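Long-range contact in ornithine decarboxylase (PDB 4AIB), which probably decarboxylates L-ornithine to putrescine with pyridoxal 5'-phosphate as cofactor, working as a homodimer whose active sites take residues from both subunits: residues P93-K103 against G115-E126. Residues are numbered along the deposited sequence; the frame is centred on the assembly and turned at random.
Sequences PEDITYSQTFK and GINHTIVDSIDE
Strands 96-98 and 118-121 run in the same direction, 29° apart with axes 4.6 Å apart at closest, joined by the single bridge Tyr98-Thr119. With helix 105-114 between them they form a right-handed beta-alpha-beta crossover of the TIM barrel that makes up the pyridoxal-binding domain, and their pairing closes the ring of eight parallel strands. The backbone bond is Tyr98 N to His118 O, 2.7 Å; nearer the start of the strands, a water accepts from Asn117 N and donates to Ile96 O. On the helix side, CD1 of Ile116 packs on Ile96 CD1 at 3.9 Å, its CG2 on Tyr98 CB, and Ile83 of helix 80-88 touches both Tyr98 and Ile116. The His118 ring turns its edge to the carbonyls of Glu94 and Ile96, while its ND1 is hydrogen-bonded to Asp180.

Beyond the strands, the Phe102 ring packs against Asp122 and Ser123, the N-cap of helix 124-133, whose OG accepts Glu126 N. Thr101 CB and CG2 lie against the carboxylate of Asp122, whose OD2 pairs with Arg277 of the second subunit. Glu126 OE2 accepts Lys103 N at 2.8 Å and makes a salt bridge with Lys103 NZ, while Lys129 takes OE1. Bent at chi3 (-81°) and chi4, the Lys103 chain curls back so that NZ donates to Gln100 O (2.8 Å) and Thr119 OG1 (3.1 Å), and that hydroxyl in turn donates a hydrogen bond to Tyr98 O, in the carbonyl plane.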
loop_
_atom_site.group_PDB
_atom_site.type_symbol
_atom_site.label_atom_id
_atom_site.label_comp_id
_atom_site.label_asym_id
_atom_site.label_seq_id
_atom_site.Cartn_x
_atom_site.Cartn_y
_atom_site.Cartn_z
ATOM N N PRO A 93 -1.477 -5.372 -29.730
ATOM C CA PRO A 93 -0.592 -4.351 -29.151
ATOM C C PRO A 93 -0.853 -2.917 -29.624
ATOM O O PRO A 93 -0.382 -1.976 -28.985
ATOM C CB PRO A 93 0.809 -4.803 -29.591
ATOM C CG PRO A 93 0.582 -5.722 -30.741
ATOM C CD PRO A 93 -0.701 -6.421 -30.414
ATOM N N GLU A 94 -1.587 -2.758 -30.726
ATOM C CA GLU A 94 -1.935 -1.433 -31.250
ATOM C C GLU A 94 -2.951 -0.708 -30.367
ATOM O O GLU A 94 -2.960 0.523 -30.301
ATOM C CB GLU A 94 -2.461 -1.532 -32.687
ATOM C CG GLU A 94 -1.396 -1.825 -33.736
ATOM C CD GLU A 94 -0.444 -0.661 -33.972
ATOM O OE1 GLU A 94 -0.901 0.503 -33.992
ATOM O OE2 GLU A 94 0.767 -0.913 -34.147
ATOM N N ASP A 95 -3.799 -1.480 -29.691
ATOM C CA ASP A 95 -4.796 -0.932 -28.773
ATOM C C ASP A 95 -4.173 -0.468 -27.455
ATOM O O ASP A 95 -4.808 0.250 -26.679
ATOM C CB ASP A 95 -5.897 -1.964 -28.498
ATOM C CG ASP A 95 -6.664 -2.354 -29.751
ATOM O OD1 ASP A 95 -6.988 -1.461 -30.565
ATOM O OD2 ASP A 95 -6.954 -3.558 -29.915
ATOM N N ILE A 96 -2.930 -0.881 -27.216
ATOM C CA ILE A 96 -2.212 -0.563 -25.981
ATOM C C ILE A 96 -1.428 0.744 -26.112
ATOM O O ILE A 96 -0.820 1.016 -27.149
ATOM C CB ILE A 96 -1.252 -1.710 -25.583
ATOM C CG1 ILE A 96 -2.012 -3.037 -25.473
ATOM C CG2 ILE A 96 -0.533 -1.394 -24.275
ATOM C CD1 ILE A 96 -1.124 -4.264 -25.412
ATOM N N THR A 97 -1.459 1.554 -25.056
ATOM C CA THR A 97 -0.604 2.737 -24.964
ATOM C C THR A 97 0.255 2.692 -23.692
ATOM O O THR A 97 -0.262 2.703 -22.574
ATOM C CB THR A 97 -1.400 4.064 -25.088
ATOM O OG1 THR A 97 -0.550 5.170 -24.756
ATOM C CG2 THR A 97 -2.629 4.080 -24.178
ATOM N N TYR A 98 1.569 2.623 -23.879
ATOM C CA TYR A 98 2.508 2.537 -22.763
ATOM C C TYR A 98 2.637 3.890 -22.063
ATOM O O TYR A 98 3.566 4.659 -22.325
ATOM C CB TYR A 98 3.867 2.013 -23.248
ATOM C CG TYR A 98 4.836 1.597 -22.157
ATOM C CD1 TYR A 98 4.417 1.440 -20.833
ATOM C CD2 TYR A 98 6.168 1.323 -22.459
ATOM C CE1 TYR A 98 5.305 1.051 -19.842
ATOM C CE2 TYR A 98 7.062 0.928 -21.476
ATOM C CZ TYR A 98 6.626 0.795 -20.170
ATOM O OH TYR A 98 7.506 0.404 -19.189
ATOM N N SER A 99 1.686 4.166 -21.172
ATOM C CA SER A 99 1.619 5.439 -20.457
ATOM C C SER A 99 2.539 5.461 -19.238
ATOM O O SER A 99 2.095 5.297 -18.098
ATOM C CB SER A 99 0.177 5.758 -20.050
ATOM O OG SER A 99 -0.329 4.792 -19.145
ATOM N N GLN A 100 3.826 5.657 -19.496
ATOM C CA GLN A 100 4.811 5.809 -18.438
ATOM C C GLN A 100 5.800 6.894 -18.837
ATOM O O GLN A 100 6.522 6.758 -19.829
ATOM C CB GLN A 100 5.521 4.479 -18.159
ATOM C CG GLN A 100 6.556 4.525 -17.040
ATOM C CD GLN A 100 6.001 5.049 -15.727
ATOM O OE1 GLN A 100 6.500 6.034 -15.182
ATOM N NE2 GLN A 100 4.962 4.396 -15.215
ATOM N N THR A 101 5.810 7.974 -18.061
ATOM C CA THR A 101 6.658 9.135 -18.336
ATOM C C THR A 101 8.144 8.798 -18.239
ATOM O O THR A 101 8.944 9.268 -19.048
ATOM C CB THR A 101 6.330 10.319 -17.401
ATOM O OG1 THR A 101 6.310 9.872 -16.040
ATOM C CG2 THR A 101 4.978 10.921 -17.753
ATOM N N PHE A 102 8.503 7.981 -17.253
ATOM C CA PHE A 102 9.883 7.534 -17.086
ATOM C C PHE A 102 9.967 6.009 -17.043
ATOM O O PHE A 102 9.652 5.378 -16.030
ATOM C CB PHE A 102 10.519 8.173 -15.847
ATOM C CG PHE A 102 10.663 9.667 -15.945
ATOM C CD1 PHE A 102 11.643 10.234 -16.755
ATOM C CD2 PHE A 102 9.819 10.511 -15.229
ATOM C CE1 PHE A 102 11.781 11.610 -16.848
ATOM C CE2 PHE A 102 9.952 11.888 -15.319
ATOM C CZ PHE A 102 10.933 12.439 -16.130
ATOM N N LYS A 103 10.399 5.436 -18.162
ATOM C CA LYS A 103 10.408 3.991 -18.357
ATOM C C LYS A 103 11.774 3.383 -18.048
ATOM O O LYS A 103 12.802 3.961 -18.410
ATOM C CB LYS A 103 10.010 3.653 -19.797
ATOM C CG LYS A 103 8.624 4.140 -20.196
ATOM C CD LYS A 103 8.426 4.144 -21.706
ATOM C CE LYS A 103 9.023 5.377 -22.369
ATOM N NZ LYS A 103 8.292 6.628 -22.017
ATOM N N GLY A 115 5.783 -5.569 -29.376
ATOM C CA GLY A 115 4.994 -4.934 -30.429
ATOM C C GLY A 115 4.336 -3.624 -30.040
ATOM O O GLY A 115 3.496 -3.106 -30.779
ATOM N N ILE A 116 4.715 -3.088 -28.879
ATOM C CA ILE A 116 4.177 -1.816 -28.391
ATOM C C ILE A 116 4.733 -0.662 -29.223
ATOM O O ILE A 116 5.938 -0.591 -29.476
ATOM C CB ILE A 116 4.472 -1.606 -26.883
ATOM C CG1 ILE A 116 3.940 -2.784 -26.047
ATOM C CG2 ILE A 116 3.914 -0.275 -26.385
ATOM C CD1 ILE A 116 2.456 -3.073 -26.196
ATOM N N ASN A 117 3.841 0.231 -29.643
ATOM C CA ASN A 117 4.172 1.292 -30.589
ATOM C C ASN A 117 3.775 2.698 -30.116
ATOM O O ASN A 117 4.035 3.689 -30.804
ATOM C CB ASN A 117 3.521 0.986 -31.944
ATOM C CG ASN A 117 4.182 1.720 -33.094
ATOM O OD1 ASN A 117 5.399 1.660 -33.271
ATOM N ND2 ASN A 117 3.376 2.411 -33.893
ATOM N N HIS A 118 3.150 2.783 -28.943
ATOM C CA HIS A 118 2.683 4.066 -28.417
ATOM C C HIS A 118 3.092 4.289 -26.987
ATOM O O HIS A 118 2.810 3.466 -26.114
ATOM C CB HIS A 118 1.168 4.193 -28.573
ATOM C CG HIS A 118 0.678 3.965 -29.986
ATOM N ND1 HIS A 118 1.065 4.734 -31.020
ATOM C CD2 HIS A 118 -0.197 3.015 -30.509
ATOM C CE1 HIS A 118 0.474 4.300 -32.148
ATOM N NE2 HIS A 118 -0.300 3.249 -31.834
ATOM N N THR A 119 3.764 5.413 -26.741
ATOM C CA THR A 119 4.240 5.769 -25.401
ATOM C C THR A 119 4.185 7.283 -25.145
ATOM O O THR A 119 3.917 8.062 -26.059
ATOM C CB THR A 119 5.663 5.222 -25.134
ATOM O OG1 THR A 119 6.003 5.422 -23.757
ATOM C CG2 THR A 119 6.696 5.912 -26.019
ATOM N N ILE A 120 4.440 7.684 -23.900
ATOM C CA ILE A 120 4.354 9.091 -23.492
ATOM C C ILE A 120 5.690 9.615 -22.949
ATOM O O ILE A 120 6.471 8.862 -22.360
ATOM C CB ILE A 120 3.210 9.313 -22.469
ATOM C CG1 ILE A 120 1.867 8.868 -23.067
ATOM C CG2 ILE A 120 3.130 10.774 -22.034
ATOM C CD1 ILE A 120 0.724 8.786 -22.077
ATOM N N VAL A 121 5.939 10.908 -23.164
ATOM C CA VAL A 121 7.172 11.577 -22.745
ATOM C C VAL A 121 6.876 12.958 -22.147
ATOM O O VAL A 121 6.002 13.676 -22.637
ATOM C CB VAL A 121 8.143 11.728 -23.940
ATOM C CG1 VAL A 121 9.165 12.829 -23.697
ATOM C CG2 VAL A 121 8.842 10.412 -24.231
ATOM N N ASP A 122 7.602 13.316 -21.089
ATOM C CA ASP A 122 7.553 14.674 -20.532
ATOM C C ASP A 122 8.935 15.228 -20.144
ATOM O O ASP A 122 9.047 16.108 -19.282
ATOM C CB ASP A 122 6.547 14.768 -19.369
ATOM C CG ASP A 122 6.959 13.953 -18.147
ATOM O OD1 ASP A 122 7.765 13.008 -18.273
ATOM O OD2 ASP A 122 6.455 14.259 -17.046
ATOM N N SER A 123 9.979 14.715 -20.794
ATOM C CA SER A 123 11.355 15.151 -20.542
ATOM C C SER A 123 12.242 14.994 -21.775
ATOM O O SER A 123 11.966 14.166 -22.644
ATOM C CB SER A 123 11.959 14.369 -19.372
ATOM O OG SER A 123 12.165 13.012 -19.724
ATOM N N ILE A 124 13.312 15.786 -21.836
ATOM C CA ILE A 124 14.292 15.710 -22.924
ATOM C C ILE A 124 15.089 14.397 -22.885
ATOM O O ILE A 124 15.514 13.887 -23.925
ATOM C CB ILE A 124 15.233 16.947 -22.939
ATOM C CG1 ILE A 124 16.100 16.970 -24.206
ATOM C CG2 ILE A 124 16.090 17.012 -21.678
ATOM C CD1 ILE A 124 16.724 18.315 -24.516
ATOM N N ASP A 125 15.269 13.851 -21.682
ATOM C CA ASP A 125 16.018 12.610 -21.492
ATOM C C ASP A 125 15.280 11.390 -22.042
ATOM O O ASP A 125 15.900 10.507 -22.637
ATOM C CB ASP A 125 16.351 12.402 -20.011
ATOM C CG ASP A 125 17.193 11.160 -19.770
ATOM O OD1 ASP A 125 18.311 11.074 -20.323
ATOM O OD2 ASP A 125 16.731 10.263 -19.036
ATOM N N GLU A 126 13.962 11.349 -21.843
ATOM C CA GLU A 126 13.138 10.227 -22.296
ATOM C C GLU A 126 13.014 10.181 -23.820
ATOM O O GLU A 126 12.864 9.104 -24.400
ATOM C CB GLU A 126 11.751 10.277 -21.650
ATOM C CG GLU A 126 11.030 8.934 -21.587
ATOM C CD GLU A 126 11.522 8.035 -20.464
ATOM O OE1 GLU A 126 12.196 8.531 -19.536
ATOM O OE2 GLU A 126 11.225 6.823 -20.502
HETATM O O HOH W 1 1.257 0.468 -29.090
HETATM O O HOH W 2 9.668 11.976 -20.018
#